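Local coordinates for cytochrome c, class II (Shewanella frigidimarina, PDB 4ULV), which carries a covalently attached heme c, binds diatomic gases and probably takes part in electron transfer, at residues Q13-L18 with K53-G58; K78-S83 with D123-D128; A28-K33 with A39-R44; R44-A49 with A98-D103. All coordinates share one frame; numbering follows the deposited sequence.

Contact 1. Residues Q13-L18 with K53-G58. With HEC (heme c), chain C.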
# COMPACT_ATOMS: atom_id res chain seq x y z
N GLN A 13 -1.36 2.97 -10.23
CA GLN A 13 -2.58 2.13 -10.38
C GLN A 13 -2.73 1.04 -9.30
O GLN A 13 -3.80 0.83 -8.72
CB GLN A 13 -2.67 1.49 -11.76
CG GLN A 13 -2.84 2.52 -12.87
CD GLN A 13 -2.78 1.91 -14.27
OE1 GLN A 13 -2.19 0.84 -14.47
NE2 GLN A 13 -3.37 2.61 -15.23
N ALA A 14 -1.60 0.40 -8.97
CA ALA A 14 -1.57 -0.64 -7.94
C ALA A 14 -1.99 -0.02 -6.59
O ALA A 14 -2.82 -0.58 -5.89
CB ALA A 14 -0.19 -1.24 -7.79
N ALA A 15 -1.46 1.17 -6.34
CA ALA A 15 -1.80 1.84 -5.04
C ALA A 15 -3.27 2.22 -4.95
O ALA A 15 -3.94 1.97 -3.95
CB ALA A 15 -0.88 3.09 -4.89
N PHE A 16 -3.77 2.79 -6.04
CA PHE A 16 -5.19 3.14 -6.08
C PHE A 16 -6.10 1.94 -5.95
O PHE A 16 -7.14 2.01 -5.29
CB PHE A 16 -5.56 3.96 -7.31
CG PHE A 16 -5.09 5.40 -7.27
CD1 PHE A 16 -5.50 6.28 -6.26
CD2 PHE A 16 -4.28 5.87 -8.28
CE1 PHE A 16 -5.07 7.59 -6.31
CE2 PHE A 16 -3.86 7.15 -8.32
CZ PHE A 16 -4.22 8.01 -7.31
N GLY A 17 -5.73 0.82 -6.55
CA GLY A 17 -6.52 -0.35 -6.34
C GLY A 17 -6.63 -0.79 -4.89
O GLY A 17 -7.65 -1.27 -4.42
N LEU A 18 -5.49 -0.74 -4.24
CA LEU A 18 -5.45 -1.10 -2.80
C LEU A 18 -6.29 -0.11 -1.93
O LEU A 18 -7.00 -0.56 -1.02
CB LEU A 18 -4.05 -1.23 -2.28
CG LEU A 18 -3.18 -2.30 -2.93
CD1 LEU A 18 -1.81 -2.11 -2.32
CD2 LEU A 18 -3.69 -3.68 -2.72
N LYS A 53 -0.57 8.11 0.71
CA LYS A 53 0.71 8.75 0.50
C LYS A 53 1.58 8.10 -0.62
O LYS A 53 2.63 8.63 -0.91
CB LYS A 53 1.52 8.75 1.79
CG LYS A 53 0.84 9.57 2.92
CD LYS A 53 1.68 9.59 4.16
CE LYS A 53 1.17 8.59 5.14
NZ LYS A 53 1.87 8.71 6.45
N ILE A 54 1.07 7.00 -1.14
CA ILE A 54 1.86 6.16 -2.12
C ILE A 54 1.74 6.61 -3.60
O ILE A 54 2.76 6.76 -4.26
CB ILE A 54 1.50 4.70 -1.96
CG1 ILE A 54 1.80 4.15 -0.57
CG2 ILE A 54 2.22 3.80 -3.02
CD1 ILE A 54 3.15 4.27 -0.11
N PRO A 55 0.54 6.88 -4.13
CA PRO A 55 0.46 6.99 -5.63
C PRO A 55 1.04 8.25 -6.22
O PRO A 55 1.41 8.25 -7.42
CB PRO A 55 -1.04 6.96 -5.95
CG PRO A 55 -1.69 7.40 -4.64
CD PRO A 55 -0.81 6.84 -3.54
N HIS A 56 1.13 9.37 -5.46
CA HIS A 56 1.62 10.61 -6.03
C HIS A 56 2.98 10.44 -6.78
O HIS A 56 3.18 11.07 -7.83
CB HIS A 56 1.73 11.65 -4.94
CG HIS A 56 2.22 12.95 -5.44
ND1 HIS A 56 3.54 13.33 -5.34
CD2 HIS A 56 1.59 13.97 -6.05
CE1 HIS A 56 3.70 14.53 -5.87
NE2 HIS A 56 2.53 14.93 -6.31
N GLU A 57 3.89 9.69 -6.19
CA GLU A 57 5.23 9.45 -6.74
C GLU A 57 5.17 8.96 -8.20
O GLU A 57 6.11 9.25 -8.97
CB GLU A 57 5.95 8.45 -5.88
CG GLU A 57 7.43 8.25 -6.30
CD GLU A 57 8.24 7.35 -5.43
OE1 GLU A 57 7.70 6.87 -4.38
OE2 GLU A 57 9.46 7.20 -5.74
N GLY A 58 4.13 8.24 -8.55
CA GLY A 58 4.02 7.75 -9.92
C GLY A 58 3.67 8.78 -10.98
O GLY A 58 3.73 8.43 -12.17
FE HEC C . -8.13 7.72 -7.76
CHA HEC C . -7.18 5.87 -10.50
CHB HEC C . -9.72 5.01 -6.53
CHC HEC C . -8.50 9.32 -4.79
CHD HEC C . -6.43 10.38 -8.99
NA HEC C . -8.37 5.75 -8.42
C1A HEC C . -7.95 5.17 -9.56
C2A HEC C . -8.37 3.84 -9.66
C3A HEC C . -9.09 3.59 -8.53
C4A HEC C . -9.07 4.80 -7.77
CMA HEC C . -9.79 2.33 -8.16
CAA HEC C . -8.07 2.88 -10.82
CBA HEC C . -6.74 2.15 -10.57
CGA HEC C . -6.43 1.11 -11.65
O1A HEC C . -6.04 1.50 -12.74
O2A HEC C . -6.54 -0.09 -11.35
NB HEC C . -8.88 7.22 -5.90
C1B HEC C . -9.61 6.11 -5.60
C2B HEC C . -10.29 6.19 -4.37
C3B HEC C . -9.90 7.42 -3.92
C4B HEC C . -9.07 8.05 -4.84
CMB HEC C . -11.23 5.22 -3.79
CAB HEC C . -10.29 8.12 -2.63
CBB HEC C . -10.39 7.22 -1.40
NC HEC C . -7.50 9.55 -6.95
C1C HEC C . -7.83 10.09 -5.71
C2C HEC C . -7.33 11.41 -5.61
C3C HEC C . -6.71 11.72 -6.81
C4C HEC C . -6.86 10.52 -7.61
CMC HEC C . -7.52 12.28 -4.36
CAC HEC C . -6.07 12.99 -7.28
CBC HEC C . -5.47 13.93 -6.28
ND HEC C . -6.96 8.07 -9.45
C1D HEC C . -6.46 9.23 -9.84
C2D HEC C . -5.94 9.20 -11.17
C3D HEC C . -6.07 7.89 -11.55
C4D HEC C . -6.76 7.23 -10.50
CMD HEC C . -5.31 10.29 -11.93
CAD HEC C . -5.58 7.28 -12.82
CBD HEC C . -4.27 6.51 -12.65
CGD HEC C . -3.75 5.87 -13.96
O1D HEC C . -4.63 5.30 -14.70
O2D HEC C . -2.55 6.04 -14.20

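Contact 2. Residues K78-S83 with D123-D128. With HEC (heme c), chain C.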
# COMPACT_ATOMS: atom_id res chain seq x y z
N LYS A 78 -0.23 21.06 -12.13
CA LYS A 78 0.27 20.14 -11.13
C LYS A 78 0.13 20.72 -9.73
O LYS A 78 -0.03 19.96 -8.80
CB LYS A 78 1.70 19.68 -11.44
CG LYS A 78 2.17 18.50 -10.62
CD LYS A 78 1.70 17.18 -11.20
CE LYS A 78 2.02 15.92 -10.44
NZ LYS A 78 3.49 15.70 -10.29
N ALA A 79 0.19 22.05 -9.58
CA ALA A 79 -0.07 22.66 -8.26
C ALA A 79 -1.43 22.27 -7.73
O ALA A 79 -1.59 21.88 -6.56
CB ALA A 79 0.12 24.14 -8.32
N ASP A 80 -2.44 22.39 -8.58
CA ASP A 80 -3.78 22.03 -8.14
C ASP A 80 -3.89 20.54 -7.83
O ASP A 80 -4.48 20.15 -6.85
CB ASP A 80 -4.87 22.45 -9.13
CG ASP A 80 -6.27 22.12 -8.64
OD1 ASP A 80 -6.73 22.71 -7.61
OD2 ASP A 80 -6.87 21.23 -9.27
N PHE A 81 -3.30 19.70 -8.72
CA PHE A 81 -3.26 18.29 -8.47
C PHE A 81 -2.65 17.93 -7.10
O PHE A 81 -3.16 17.07 -6.37
CB PHE A 81 -2.50 17.56 -9.61
CG PHE A 81 -2.49 16.07 -9.49
CD1 PHE A 81 -3.54 15.32 -9.95
CD2 PHE A 81 -1.38 15.39 -8.96
CE1 PHE A 81 -3.55 13.96 -9.90
CE2 PHE A 81 -1.36 14.01 -8.93
CZ PHE A 81 -2.43 13.27 -9.41
N ASP A 82 -1.49 18.55 -6.85
CA ASP A 82 -0.75 18.30 -5.61
C ASP A 82 -1.52 18.83 -4.38
O ASP A 82 -1.49 18.19 -3.35
CB ASP A 82 0.64 18.95 -5.67
CG ASP A 82 1.56 18.28 -6.66
OD1 ASP A 82 1.24 17.17 -7.18
OD2 ASP A 82 2.66 18.86 -6.91
N SER A 83 -2.26 19.95 -4.53
CA SER A 83 -3.12 20.44 -3.45
C SER A 83 -4.21 19.42 -3.15
O SER A 83 -4.43 19.05 -2.02
CB SER A 83 -3.68 21.77 -3.88
OG SER A 83 -4.63 22.26 -2.93
N ASP A 123 -12.90 13.85 -11.19
CA ASP A 123 -13.70 14.69 -12.11
C ASP A 123 -12.81 15.54 -12.97
O ASP A 123 -13.10 15.76 -14.16
CB ASP A 123 -14.63 15.58 -11.27
CG ASP A 123 -15.86 14.86 -10.81
OD1 ASP A 123 -16.13 13.73 -11.26
OD2 ASP A 123 -16.55 15.46 -9.94
N VAL A 124 -11.69 16.01 -12.42
CA VAL A 124 -10.79 16.94 -13.12
C VAL A 124 -9.67 16.21 -13.88
O VAL A 124 -9.28 16.68 -14.96
CB VAL A 124 -10.25 18.04 -12.16
CG1 VAL A 124 -9.38 19.01 -12.88
CG2 VAL A 124 -11.40 18.73 -11.49
N TYR A 125 -9.11 15.13 -13.29
CA TYR A 125 -7.82 14.59 -13.71
C TYR A 125 -7.83 13.17 -14.19
O TYR A 125 -6.75 12.68 -14.60
CB TYR A 125 -6.85 14.77 -12.55
CG TYR A 125 -6.55 16.20 -12.26
CD1 TYR A 125 -5.93 17.02 -13.16
CD2 TYR A 125 -6.89 16.76 -11.02
CE1 TYR A 125 -5.67 18.33 -12.89
CE2 TYR A 125 -6.63 18.08 -10.75
CZ TYR A 125 -6.06 18.90 -11.67
OH TYR A 125 -5.79 20.22 -11.46
N LYS A 126 -8.96 12.50 -14.25
CA LYS A 126 -9.04 11.10 -14.67
C LYS A 126 -10.03 11.00 -15.78
O LYS A 126 -11.08 11.63 -15.80
CB LYS A 126 -9.46 10.15 -13.52
CG LYS A 126 -9.30 8.68 -13.76
CD LYS A 126 -9.75 7.84 -12.59
CE LYS A 126 -9.75 6.35 -12.76
NZ LYS A 126 -10.84 5.90 -13.68
N LYS A 127 -9.72 10.17 -16.76
CA LYS A 127 -10.65 9.90 -17.89
C LYS A 127 -11.95 9.35 -17.35
O LYS A 127 -11.98 8.64 -16.35
CB LYS A 127 -10.04 8.90 -18.90
CG LYS A 127 -8.79 9.42 -19.54
CD LYS A 127 -8.14 8.42 -20.49
CE LYS A 127 -6.74 8.89 -20.89
NZ LYS A 127 -5.90 7.89 -21.61
N ASP A 128 -13.05 9.68 -18.02
CA ASP A 128 -14.33 9.03 -17.75
C ASP A 128 -14.35 7.55 -18.13
O ASP A 128 -15.14 6.82 -17.52
CB ASP A 128 -15.45 9.69 -18.56
CG ASP A 128 -15.78 11.07 -18.09
OD1 ASP A 128 -15.25 11.57 -17.06
OD2 ASP A 128 -16.64 11.66 -18.80
OXT ASP A 128 -13.62 7.07 -19.02
FE HEC C . -8.13 7.72 -7.76
CHA HEC C . -7.18 5.87 -10.50
CHB HEC C . -9.72 5.01 -6.53
CHC HEC C . -8.50 9.32 -4.79
CHD HEC C . -6.43 10.38 -8.99
NA HEC C . -8.37 5.75 -8.42
C1A HEC C . -7.95 5.17 -9.56
C2A HEC C . -8.37 3.84 -9.66
C3A HEC C . -9.09 3.59 -8.53
C4A HEC C . -9.07 4.80 -7.77
CMA HEC C . -9.79 2.33 -8.16
CAA HEC C . -8.07 2.88 -10.82
CBA HEC C . -6.74 2.15 -10.57
CGA HEC C . -6.43 1.11 -11.65
O1A HEC C . -6.04 1.50 -12.74
O2A HEC C . -6.54 -0.09 -11.35
NB HEC C . -8.88 7.22 -5.90
C1B HEC C . -9.61 6.11 -5.60
C2B HEC C . -10.29 6.19 -4.37
C3B HEC C . -9.90 7.42 -3.92
C4B HEC C . -9.07 8.05 -4.84
CMB HEC C . -11.23 5.22 -3.79
CAB HEC C . -10.29 8.12 -2.63
CBB HEC C . -10.39 7.22 -1.40
NC HEC C . -7.50 9.55 -6.95
C1C HEC C . -7.83 10.09 -5.71
C2C HEC C . -7.33 11.41 -5.61
C3C HEC C . -6.71 11.72 -6.81
C4C HEC C . -6.86 10.52 -7.61
CMC HEC C . -7.52 12.28 -4.36
CAC HEC C . -6.07 12.99 -7.28
CBC HEC C . -5.47 13.93 -6.28
ND HEC C . -6.96 8.07 -9.45
C1D HEC C . -6.46 9.23 -9.84
C2D HEC C . -5.94 9.20 -11.17
C3D HEC C . -6.07 7.89 -11.55
C4D HEC C . -6.76 7.23 -10.50
CMD HEC C . -5.31 10.29 -11.93
CAD HEC C . -5.58 7.28 -12.82
CBD HEC C . -4.27 6.51 -12.65
CGD HEC C . -3.75 5.87 -13.96
O1D HEC C . -4.63 5.30 -14.70
O2D HEC C . -2.55 6.04 -14.20

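Contact 3. Residues A28-K33 with A39-R44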
# COMPACT_ATOMS: atom_id res chain seq x y z
N ALA A 28 -18.92 -0.44 2.52
CA ALA A 28 -19.90 -1.56 2.64
C ALA A 28 -20.43 -1.71 4.06
O ALA A 28 -21.61 -1.96 4.27
CB ALA A 28 -19.31 -2.88 2.14
N MET A 29 -19.55 -1.57 5.05
CA MET A 29 -19.96 -1.67 6.43
C MET A 29 -20.87 -0.49 6.85
O MET A 29 -21.85 -0.69 7.62
CB MET A 29 -18.76 -1.65 7.35
CG MET A 29 -17.88 -2.90 7.27
SD MET A 29 -16.61 -2.89 8.57
CE MET A 29 -15.78 -4.42 8.18
N LEU A 30 -20.59 0.70 6.35
CA LEU A 30 -21.44 1.89 6.67
C LEU A 30 -22.79 1.85 5.95
O LEU A 30 -23.76 2.49 6.42
CB LEU A 30 -20.75 3.17 6.31
CG LEU A 30 -19.53 3.46 7.17
CD1 LEU A 30 -18.80 4.68 6.62
CD2 LEU A 30 -19.86 3.61 8.67
N LYS A 31 -22.90 1.13 4.85
CA LYS A 31 -24.05 1.10 3.98
C LYS A 31 -24.83 -0.19 4.10
O LYS A 31 -25.70 -0.43 3.32
CB LYS A 31 -23.60 1.42 2.55
CG LYS A 31 -23.12 2.86 2.57
CD LYS A 31 -22.78 3.42 1.22
CE LYS A 31 -21.41 3.06 0.77
NZ LYS A 31 -20.91 4.13 -0.12
N GLY A 32 -24.58 -0.99 5.12
CA GLY A 32 -25.38 -2.13 5.46
C GLY A 32 -25.14 -3.37 4.63
O GLY A 32 -25.93 -4.37 4.70
N LYS A 33 -24.05 -3.38 3.86
CA LYS A 33 -23.83 -4.43 2.88
C LYS A 33 -23.00 -5.55 3.44
O LYS A 33 -22.97 -6.62 2.86
CB LYS A 33 -23.22 -3.85 1.61
CG LYS A 33 -24.28 -3.06 0.86
CD LYS A 33 -23.80 -2.42 -0.40
CE LYS A 33 -25.03 -2.00 -1.20
NZ LYS A 33 -24.59 -1.22 -2.37
N ALA A 39 -13.12 -2.59 14.69
CA ALA A 39 -11.69 -2.77 14.67
C ALA A 39 -11.14 -2.91 13.25
O ALA A 39 -10.17 -2.27 12.88
CB ALA A 39 -11.26 -3.98 15.49
N VAL A 40 -11.89 -3.69 12.44
CA VAL A 40 -11.54 -3.83 11.03
C VAL A 40 -11.68 -2.50 10.34
O VAL A 40 -10.83 -2.07 9.55
CB VAL A 40 -12.35 -4.92 10.35
CG1 VAL A 40 -12.11 -4.93 8.86
CG2 VAL A 40 -12.00 -6.26 10.97
N PHE A 41 -12.83 -1.81 10.61
CA PHE A 41 -13.04 -0.51 9.96
C PHE A 41 -11.85 0.43 10.25
O PHE A 41 -11.41 1.19 9.38
CB PHE A 41 -14.38 0.10 10.44
CG PHE A 41 -14.76 1.38 9.78
CD1 PHE A 41 -14.30 2.59 10.25
CD2 PHE A 41 -15.65 1.39 8.68
CE1 PHE A 41 -14.60 3.77 9.62
CE2 PHE A 41 -16.01 2.59 8.07
CZ PHE A 41 -15.53 3.76 8.56
N SER A 42 -11.45 0.46 11.53
CA SER A 42 -10.34 1.32 11.95
C SER A 42 -9.03 0.97 11.23
O SER A 42 -8.34 1.82 10.77
CB SER A 42 -10.14 1.22 13.46
OG SER A 42 -8.98 1.94 13.83
N THR A 43 -8.73 -0.31 11.20
CA THR A 43 -7.44 -0.70 10.58
C THR A 43 -7.48 -0.47 9.03
O THR A 43 -6.43 -0.08 8.46
CB THR A 43 -7.02 -2.09 11.01
OG1 THR A 43 -5.57 -2.13 11.04
CG2 THR A 43 -7.61 -3.13 10.14
N ARG A 44 -8.66 -0.57 8.44
CA ARG A 44 -8.82 -0.18 7.05
C ARG A 44 -8.61 1.29 6.86
O ARG A 44 -8.01 1.73 5.87
CB ARG A 44 -10.12 -0.68 6.45
CG ARG A 44 -10.11 -2.23 6.36
CD ARG A 44 -10.82 -2.69 5.18
NE ARG A 44 -11.14 -4.06 5.25
CZ ARG A 44 -10.31 -5.03 4.89
NH1 ARG A 44 -9.09 -4.74 4.50
NH2 ARG A 44 -10.76 -6.27 4.94

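Contact 4. Residues R44-A49 with A98-D103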
# COMPACT_ATOMS: atom_id res chain seq x y z
N ARG A 44 -8.66 -0.57 8.44
CA ARG A 44 -8.82 -0.18 7.05
C ARG A 44 -8.61 1.29 6.86
O ARG A 44 -8.01 1.73 5.87
CB ARG A 44 -10.12 -0.68 6.45
CG ARG A 44 -10.11 -2.23 6.36
CD ARG A 44 -10.82 -2.69 5.18
NE ARG A 44 -11.14 -4.06 5.25
CZ ARG A 44 -10.31 -5.03 4.89
NH1 ARG A 44 -9.09 -4.74 4.50
NH2 ARG A 44 -10.76 -6.27 4.94
N ALA A 45 -9.13 2.09 7.81
CA ALA A 45 -8.89 3.50 7.71
C ALA A 45 -7.40 3.82 7.83
O ALA A 45 -6.87 4.70 7.11
CB ALA A 45 -9.69 4.24 8.82
N ASP A 46 -6.70 3.11 8.70
CA ASP A 46 -5.24 3.30 8.82
C ASP A 46 -4.56 2.85 7.50
O ASP A 46 -3.67 3.54 7.02
CB ASP A 46 -4.72 2.50 10.01
CG ASP A 46 -5.20 3.04 11.38
OD1 ASP A 46 -5.36 4.25 11.47
OD2 ASP A 46 -5.48 2.24 12.30
N ASN A 47 -5.05 1.77 6.88
CA ASN A 47 -4.52 1.35 5.56
C ASN A 47 -4.70 2.46 4.54
O ASN A 47 -3.80 2.83 3.78
CB ASN A 47 -5.19 0.13 5.06
CG ASN A 47 -4.83 -1.14 5.81
OD1 ASN A 47 -3.80 -1.16 6.55
ND2 ASN A 47 -5.55 -2.22 5.63
N VAL A 48 -5.93 3.01 4.47
CA VAL A 48 -6.16 4.10 3.53
C VAL A 48 -5.28 5.33 3.77
O VAL A 48 -4.74 5.97 2.88
CB VAL A 48 -7.70 4.48 3.45
CG1 VAL A 48 -7.92 5.70 2.57
CG2 VAL A 48 -8.50 3.28 2.92
N ALA A 49 -5.15 5.72 5.04
CA ALA A 49 -4.33 6.87 5.33
C ALA A 49 -2.83 6.64 4.91
O ALA A 49 -2.23 7.54 4.37
CB ALA A 49 -4.38 7.21 6.84
N ALA A 98 -11.07 9.57 13.13
CA ALA A 98 -12.47 9.42 13.48
C ALA A 98 -12.83 7.97 13.78
O ALA A 98 -13.63 7.65 14.66
CB ALA A 98 -13.34 9.93 12.32
N ALA A 99 -12.17 7.05 13.05
CA ALA A 99 -12.41 5.64 13.26
C ALA A 99 -11.93 5.06 14.59
O ALA A 99 -12.30 3.96 14.96
CB ALA A 99 -11.77 4.84 12.11
N LYS A 100 -11.15 5.84 15.33
CA LYS A 100 -10.76 5.44 16.67
C LYS A 100 -11.82 5.76 17.74
O LYS A 100 -11.60 5.42 18.88
CB LYS A 100 -9.41 6.08 17.07
CG LYS A 100 -8.28 5.86 16.10
CD LYS A 100 -8.13 4.40 15.80
CE LYS A 100 -6.97 4.12 14.81
NZ LYS A 100 -7.50 4.24 13.37
N SER A 101 -12.94 6.34 17.37
CA SER A 101 -14.03 6.71 18.26
C SER A 101 -15.24 5.86 17.84
O SER A 101 -15.27 5.24 16.73
CB SER A 101 -14.39 8.17 18.05
OG SER A 101 -15.22 8.26 16.90
N SER A 102 -16.27 5.88 18.66
CA SER A 102 -17.54 5.28 18.31
C SER A 102 -18.58 6.31 17.87
O SER A 102 -19.77 5.98 17.89
CB SER A 102 -18.03 4.48 19.51
OG SER A 102 -18.28 5.32 20.61
N ASP A 103 -18.17 7.54 17.57
CA ASP A 103 -19.07 8.60 17.11
C ASP A 103 -19.45 8.33 15.65
O ASP A 103 -18.67 8.66 14.76
CB ASP A 103 -18.42 9.98 17.36
CG ASP A 103 -19.22 11.14 16.88
OD1 ASP A 103 -20.28 10.98 16.22
OD2 ASP A 103 -18.76 12.27 17.20

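Contact 1. Residues Q13-L18 with K53-G58
F16 leaves helix 5-30 with CG anti to its carbonyl carbon (chi1 -74°), which lays the phenyl ring between the porphyrin and P55. The setting is the distal heme pocket of a cytochrome c' four-helix bundle: H122 is the axial ligand of the iron, and F16 covers the other face. The ring lies nearly parallel to the heme, whose atom ND sits under its centre, and F16 CE1 comes within 3.4 Å of FE. A diatomic ligand entering here would probably have to displace the phenyl group, as in other cytochromes c' with a bulky distal residue. P55, in the loop after helix 38-51, backs the opposite face. Its CB makes a CH-pi contact 3.9 Å from the F16 ring centroid and 23° off the ring normal, offset toward the rim, with P55 CB 3.6 Å from F16 CZ. The ring is thus sandwiched between heme and proline, which should limit its freedom to swing. One residue earlier, A15 points its methyl at the same loop, its CB 3.7 Å from I54 CG2 and 4.0 Å from P55 CD. I54 also packs on N47 of the second subunit, so the loop behind the pocket reaches the dimer interface, where E57 makes a salt bridge to R44 of that subunit. Q13 secures the polar rim of the heme, its chain extended beyond CG past the propionates. Its amide nitrogen is also hydrogen-bonded to the carbonyl of D67, while Q13 NE2 donates to the heme propionate oxygen O1D over 3.0 Å, almost straight at 174°.

Contact 2. Residues K78-S83 with D123-D128
The phenol of Y125 donates a short hydrogen bond to the carboxylate of D80, OH to OD2 2.6 Å, that uses the anti lone pair of OD2, the one turned away from the other oxygen. OD2 stands near the plane of the Y125 ring, and the carboxylate is tilted 42° from that plane. Next along the helix, F81 has CG anti to its backbone N (chi1 -176°), which drives its ring edge into a face of Y125. The pair is T-shaped, with ring centroids of F81 and Y125 5.4 Å apart and planes at 88°; the leading atom F81 CD1 is 3.8 Å from Y125 CD2. The other face of Y125 is covered by CG1 of its neighbour V124. In the four-helix bundle this joins the start of helix 78-98 to the end of helix 104-125, just beyond the heme-binding C118, C121 and H122. A phenylalanine in place of Y125 is likely to leave D80 OD2 without this donor and the two helix ends without this polar tie. The heme is the third party: its CBC lies over a face of F81, and F81 CE1 is 3.8 Å from HEC CAC. K126, where the chain leaves the helix, lays its aliphatic stem over the porphyrin face opposite F16, near the rim, with CE 3.5 Å from the methine carbon CHA of HEC.

Contact 3. Residues A28-K33 with A39-R44
M29 and F41 face each other with CA atoms 7.9 Å apart, where helix 5-30 ends and helix 38-51 begins, the two joined by a short connection into a helical hairpin. The first helix closes as K31 leaves helical geometry and G32 takes a positive phi, with K33 N bonded back to A28 O at 2.9 Å. M29 crosses the gap with an extended chain, CG anti to its carbonyl carbon (chi1 -69°). Its methyl end meets V40 at about a right angle, CE to CG1 of V40 3.8 Å. The sulfur lies alongside the stem of F41, M29 SD to F41 CB 4.2 Å, near the plane of the phenyl ring at its edge. L30 approaches the far part of that ring: its CG is 3.7 Å from F41 CE2, and its CD1 is 3.9 Å from F41 CZ. M26 and I107 also pack on F41, and F111 on L30, so the hairpin is closed against helix 104-125. No hydrogen bond links the two segments, though M29 SD takes one from a residue flanking them. Between the segments themselves the contact is apolar, which implies that shape fit and exclusion of water probably hold it.

Contact 4. Residues R44-A49 with A98-D103
K100 and D46 reach for each other from opposite directions and close a salt bridge: K100 NZ donates to D46 OD1 at 2.9 Å, met on the syn side but 27° out of the carboxylate plane. A weaker bond runs from K100 NZ to D46 OD2 at 3.0 Å, making the grip lopsidedly two-pronged. The lysine chain bends at chi2 (-53°) and again at its end, turning the ammonium back toward helix 38-51. There its strongest polar partner is S42 OG, and it is also hydrogen-bonded to the carbonyl oxygen of A96. An asparagine in place of D46 would probably leave the charge of K100 without its mate, with neutral oxygens of S42 and A96 still nearby. Beneath the ion pair, the methyls of A45 and A99 meet, CB to CB 3.9 Å. The second segment is the corner between helices 78-98 and 104-125 of the bundle, opening with a type I turn from A98 to S101. The carbonyl oxygen of A98 takes two donors, S101 N at 3.1 Å and, in the conformer of S101 described here, its OG at 2.8 Å. That same hydroxyl accepts from D103 N in an ST turn, and D103 N-caps the next helix through N106 N. The small apolar touch lets the backbones come close, while the more exposed ion pair, probably softened by solvent, adds a directional tie at the rim.

How the contacts relate
All four contacts belong to one helical bundle. Contacts 1 and 2, centres 14 Å apart, both border the heme and touch directly: H56 NE2 lies 2.7 Å from D82 OD1, probably a hydrogen bond. Contacts 3 and 4, centres 9 Å apart, share R44 and helix 38-51 at the other end of the bundle; contacts 2 and 3 lie on opposite sides of the chain's centre, 28 Å between centres. Along the chain contact 3 falls between the two segments of contact 1, contact 1 closes before contact 2 opens, and contact 4 interleaves with both 1 and 2. Contacts 1 and 4, and 3 through R44, also touch the second subunit, linking pocket to dimer.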